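Local atomic coordinates of odorant binding protein, antennal (Anopheles gambiae, PDB entry 3R1P), a protein that probably binds and carries small hydrophobic odorant molecules in the mosquito antenna, and can hold a palmitic acid molecule among its helices. Residues C109-A113 / H114-I118; C52-K56 / I57-D61. All coordinates share one frame; numbering follows the deposited sequence.

How the contacts relate
Following the chain from the N terminus, contact 2 (52-61) comes first and ends helix 44-56, turning the chain into the loop that leads to helix 69-72. Contact 1 (109-118) follows much later and makes the corner between helices 99-110 and 114-125. The two lie in series, neither nested nor crossed, with centres about 19 Å apart on opposite sides of the chain's centre, and they do not touch. Helix 99-110 relates them, because Phe-54 of contact 2 packs on its Ala-103 and Val-107 while contact 1 begins at its C-terminal end. The side chains of Phe-111 and Leu-53, one from each contact, each come within about 4 Å of the bound palmitic acid.

Contact 1 (C109-A113 / H114-I118); sequences CYFNA and HDEVI
The N-terminal cap of helix 114-125 is built here by Glu-116 reaching back to Ala-113, the N-cap residue, across the corner that follows helix 99-110. Ala-113 N donates to Glu-116 OE2 at 2.9 Å with an N-H...O angle of 156°; the donor meets the anti side of the carboxylate, 32° out of its plane. Glu-116 is turned for this by placing CG between its own backbone N and carbonyl carbon (chi1 40°), with the chain extended beyond CG. The carboxylate thus lies over the Ala-113 methyl, OE2 being 3.3 Å from Ala-113 CB. Its negative charge near the helix start would probably be favoured by the helix dipole. On the buried side, Phe-111 CB meets Glu-116 CG and Val-117 CG2, each at 4.1 Å. The Phe-111 ring stands almost perpendicular to the carboxylate, packs edge-to-face with Phe-120, and approaches the bound palmitic acid. The Cys-109–Cys-91 disulfide joins the end of helix 99-110 to helix 88-91. Alanine has no side-chain acceptor to return a bond to Glu-116 N, so only the glutamate half of a capping box forms, at a helix-helix corner of this all-helical PBP/GOBP fold.

Contact 2 (C52-K56 / I57-D61); sequences CLFDK and IDVVD
Phe-54 and Val-59 pack together across the end of helix 44-56, where the chain leaves through a Schellman motif. Val-59 CG2 approaches the ring obliquely, 3.6 Å from Phe-54 CD2, the apolar contact that commonly accompanies this motif. Val-60 adds to it: CG2 sits 3.7 Å from Phe-54 CB and 3.6 Å from the backbone Asp-55 N, in keeping with its placement beside Val-60's own backbone N and anti to the carbonyl carbon. Two backbone hydrogen bonds close the motif. Val-59 N to Phe-54 O is nearly straight, 3.0 Å with an angle of 170° at the hydrogen, and holds Val-59 over the last turn, whereas Asp-58 N reaches Asp-55 O at 3.2 Å from above the carbonyl plane. The chain reverses at Asp-58, which has a positive phi of 64° though it is not glycine. Farther out, Phe-54 packs on Ala-103 and Val-107 of helix 99-110 and on Leu-72, while Ile-67 covers both Phe-54 and Val-60. Leu-53 and Ile-57 lie against Leu-17 of helix 11-25, and the Cys-52–Cys-21 disulfide also joins helix 44-56 to that helix. One residue before the reversal, Ile-57 N still makes a helical bond to Leu-53 O, 3.3 Å long.

Contact 1 (C109-A113 / H114-I118)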
loop_
_atom_site.group_PDB
_atom_site.type_symbol
_atom_site.label_atom_id
_atom_site.label_comp_id
_atom_site.label_asym_id
_atom_site.label_seq_id
_atom_site.Cartn_x
_atom_site.Cartn_y
_atom_site.Cartn_z
ATOM N N CYS A 109 10.473 -0.412 -0.902
ATOM C CA CYS A 109 11.371 -1.235 -1.705
ATOM C C CYS A 109 10.952 -1.232 -3.190
ATOM O O CYS A 109 11.782 -0.969 -4.060
ATOM C CB CYS A 109 11.398 -2.650 -1.121
ATOM S SG CYS A 109 12.484 -3.826 -1.967
ATOM N N TYR A 110 9.673 -1.554 -3.462
ATOM C CA TYR A 110 9.111 -1.737 -4.802
ATOM C C TYR A 110 8.733 -0.478 -5.580
ATOM O O TYR A 110 9.048 -0.385 -6.765
ATOM C CB TYR A 110 7.957 -2.743 -4.757
ATOM C CG TYR A 110 7.640 -3.366 -6.095
ATOM C CD1 TYR A 110 8.529 -4.251 -6.704
ATOM C CD2 TYR A 110 6.442 -3.092 -6.746
ATOM C CE1 TYR A 110 8.252 -4.815 -7.950
ATOM C CE2 TYR A 110 6.139 -3.673 -7.979
ATOM C CZ TYR A 110 7.039 -4.550 -8.569
ATOM O OH TYR A 110 6.747 -5.130 -9.787
ATOM N N PHE A 111 8.025 0.461 -4.934
ATOM C CA PHE A 111 7.610 1.716 -5.568
ATOM C C PHE A 111 8.568 2.842 -5.166
ATOM O O PHE A 111 8.187 3.783 -4.479
ATOM C CB PHE A 111 6.126 2.043 -5.269
ATOM C CG PHE A 111 5.167 0.941 -5.663
ATOM C CD1 PHE A 111 4.564 0.143 -4.698
ATOM C CD2 PHE A 111 4.898 0.674 -7.002
ATOM C CE1 PHE A 111 3.675 -0.874 -5.065
ATOM C CE2 PHE A 111 4.020 -0.353 -7.367
ATOM C CZ PHE A 111 3.407 -1.112 -6.398
ATOM N N ASN A 112 9.837 2.702 -5.578
ATOM C CA ASN A 112 10.912 3.648 -5.267
ATOM C C ASN A 112 10.855 4.942 -6.094
ATOM O O ASN A 112 11.334 5.977 -5.625
ATOM C CB ASN A 112 12.287 2.972 -5.386
ATOM C CG ASN A 112 12.506 2.184 -6.662
ATOM O OD1 ASN A 112 12.044 2.545 -7.752
ATOM N ND2 ASN A 112 13.179 1.059 -6.538
ATOM N N ALA A 113 10.288 4.879 -7.322
ATOM C CA ALA A 113 10.154 6.037 -8.210
ATOM C C ALA A 113 8.966 6.904 -7.798
ATOM O O ALA A 113 7.895 6.380 -7.495
ATOM C CB ALA A 113 10.010 5.594 -9.659
ATOM N N HIS A 114 9.171 8.232 -7.768
ATOM C CA HIS A 114 8.163 9.228 -7.385
ATOM C C HIS A 114 6.882 9.147 -8.218
ATOM O O HIS A 114 5.791 9.247 -7.655
ATOM C CB HIS A 114 8.752 10.644 -7.455
ATOM C CG HIS A 114 9.513 11.044 -6.236
ATOM N ND1 HIS A 114 10.811 10.625 -6.025
ATOM C CD2 HIS A 114 9.136 11.839 -5.209
ATOM C CE1 HIS A 114 11.181 11.167 -4.877
ATOM N NE2 HIS A 114 10.206 11.909 -4.351
ATOM N N ASP A 115 7.029 8.938 -9.548
ATOM C CA ASP A 115 5.949 8.833 -10.534
ATOM C C ASP A 115 4.970 7.697 -10.217
ATOM O O ASP A 115 3.758 7.883 -10.384
ATOM C CB ASP A 115 6.521 8.649 -11.954
ATOM C CG ASP A 115 7.548 9.696 -12.346
ATOM O OD1 ASP A 115 7.215 10.574 -13.184
ATOM O OD2 ASP A 115 8.683 9.645 -11.811
ATOM N N GLU A 116 5.478 6.534 -9.775
ATOM C CA GLU A 116 4.611 5.403 -9.433
ATOM C C GLU A 116 3.779 5.668 -8.194
ATOM O O GLU A 116 2.569 5.436 -8.233
ATOM C CB GLU A 116 5.344 4.053 -9.369
ATOM C CG GLU A 116 6.722 4.074 -8.726
ATOM C CD GLU A 116 7.675 3.003 -9.202
ATOM O OE1 GLU A 116 7.401 2.370 -10.248
ATOM O OE2 GLU A 116 8.725 2.811 -8.547
ATOM N N VAL A 117 4.411 6.213 -7.124
ATOM C CA VAL A 117 3.695 6.570 -5.892
ATOM C C VAL A 117 2.554 7.560 -6.226
ATOM O O VAL A 117 1.418 7.323 -5.821
ATOM C CB VAL A 117 4.635 7.081 -4.762
ATOM C CG1 VAL A 117 3.858 7.487 -3.515
ATOM C CG2 VAL A 117 5.685 6.030 -4.401
ATOM N N ILE A 118 2.857 8.629 -7.002
ATOM C CA ILE A 118 1.895 9.666 -7.407
ATOM C C ILE A 118 0.672 9.083 -8.154
ATOM O O ILE A 118 -0.463 9.438 -7.834
ATOM C CB ILE A 118 2.599 10.833 -8.177
ATOM C CG1 ILE A 118 3.531 11.625 -7.236
ATOM C CG2 ILE A 118 1.579 11.782 -8.820
ATOM C CD1 ILE A 118 4.506 12.655 -7.927
#

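Contact 2 (C52-K56 / I57-D61)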
loop_
_atom_site.group_PDB
_atom_site.type_symbol
_atom_site.label_atom_id
_atom_site.label_comp_id
_atom_site.label_asym_id
_atom_site.label_seq_id
_atom_site.Cartn_x
_atom_site.Cartn_y
_atom_site.Cartn_z
ATOM N N CYS A 52 -3.824 -2.773 4.923
ATOM C CA CYS A 52 -5.232 -2.967 4.623
ATOM C C CYS A 52 -5.488 -3.160 3.118
ATOM O O CYS A 52 -6.239 -4.064 2.755
ATOM C CB CYS A 52 -6.077 -1.840 5.207
ATOM S SG CYS A 52 -7.834 -1.973 4.812
ATOM N N LEU A 53 -4.848 -2.330 2.245
ATOM C CA LEU A 53 -4.973 -2.429 0.782
ATOM C C LEU A 53 -4.509 -3.795 0.260
ATOM O O LEU A 53 -5.137 -4.352 -0.637
ATOM C CB LEU A 53 -4.143 -1.342 0.078
ATOM C CG LEU A 53 -4.588 0.109 0.150
ATOM C CD1 LEU A 53 -3.624 0.993 -0.655
ATOM C CD2 LEU A 53 -5.991 0.283 -0.399
ATOM N N PHE A 54 -3.384 -4.306 0.788
ATOM C CA PHE A 54 -2.845 -5.609 0.394
ATOM C C PHE A 54 -3.746 -6.753 0.869
ATOM O O PHE A 54 -4.000 -7.686 0.109
ATOM C CB PHE A 54 -1.406 -5.778 0.890
ATOM C CG PHE A 54 -0.391 -4.883 0.221
ATOM C CD1 PHE A 54 0.699 -4.392 0.929
ATOM C CD2 PHE A 54 -0.505 -4.556 -1.128
ATOM C CE1 PHE A 54 1.663 -3.609 0.296
ATOM C CE2 PHE A 54 0.447 -3.755 -1.753
ATOM C CZ PHE A 54 1.521 -3.283 -1.036
ATOM N N ASP A 55 -4.245 -6.654 2.101
ATOM C CA ASP A 55 -5.166 -7.634 2.678
ATOM C C ASP A 55 -6.482 -7.712 1.870
ATOM O O ASP A 55 -6.928 -8.816 1.579
ATOM C CB ASP A 55 -5.440 -7.305 4.157
ATOM C CG ASP A 55 -6.381 -8.288 4.821
ATOM O OD1 ASP A 55 -7.555 -7.925 5.042
ATOM O OD2 ASP A 55 -5.958 -9.436 5.073
ATOM N N LYS A 56 -7.081 -6.558 1.482
ATOM C CA LYS A 56 -8.351 -6.543 0.724
ATOM C C LYS A 56 -8.243 -7.087 -0.687
ATOM O O LYS A 56 -9.195 -7.699 -1.178
ATOM C CB LYS A 56 -9.016 -5.155 0.716
ATOM C CG LYS A 56 -9.440 -4.656 2.090
ATOM C CD LYS A 56 -10.583 -5.455 2.688
ATOM C CE LYS A 56 -10.721 -5.165 4.161
ATOM N NZ LYS A 56 -11.802 -5.977 4.775
ATOM N N ILE A 57 -7.094 -6.878 -1.338
ATOM C CA ILE A 57 -6.880 -7.405 -2.691
ATOM C C ILE A 57 -6.310 -8.836 -2.666
ATOM O O ILE A 57 -6.046 -9.422 -3.720
ATOM C CB ILE A 57 -6.131 -6.435 -3.641
ATOM C CG1 ILE A 57 -4.689 -6.165 -3.149
ATOM C CG2 ILE A 57 -6.944 -5.141 -3.860
ATOM C CD1 ILE A 57 -3.826 -5.365 -4.079
ATOM N N ASP A 58 -6.145 -9.386 -1.444
ATOM C CA ASP A 58 -5.703 -10.757 -1.152
ATOM C C ASP A 58 -4.266 -11.101 -1.620
ATOM O O ASP A 58 -4.014 -12.206 -2.113
ATOM C CB ASP A 58 -6.775 -11.763 -1.631
ATOM C CG ASP A 58 -6.753 -13.135 -0.996
ATOM O OD1 ASP A 58 -6.369 -13.242 0.197
ATOM O OD2 ASP A 58 -7.178 -14.089 -1.659
ATOM N N VAL A 59 -3.322 -10.155 -1.435
ATOM C CA VAL A 59 -1.916 -10.338 -1.819
ATOM C C VAL A 59 -0.977 -10.519 -0.618
ATOM O O VAL A 59 0.242 -10.434 -0.771
ATOM C CB VAL A 59 -1.374 -9.318 -2.867
ATOM C CG1 VAL A 59 -2.117 -9.429 -4.200
ATOM C CG2 VAL A 59 -1.382 -7.884 -2.331
ATOM N N VAL A 60 -1.544 -10.751 0.576
ATOM C CA VAL A 60 -0.757 -11.007 1.783
ATOM C C VAL A 60 -0.671 -12.543 1.915
ATOM O O VAL A 60 -1.708 -13.213 2.016
ATOM C CB VAL A 60 -1.337 -10.345 3.069
ATOM C CG1 VAL A 60 -0.474 -10.660 4.287
ATOM C CG2 VAL A 60 -1.480 -8.840 2.913
ATOM N N ASP A 61 0.558 -13.084 1.933
ATOM C CA ASP A 61 0.809 -14.524 2.057
ATOM C C ASP A 61 0.373 -15.067 3.419
ATOM O O ASP A 61 0.860 -14.613 4.453
ATOM C CB ASP A 61 2.292 -14.836 1.784
ATOM C CG ASP A 61 2.580 -16.319 1.652
ATOM O OD1 ASP A 61 3.239 -16.877 2.558
ATOM O OD2 ASP A 61 2.110 -16.927 0.663
#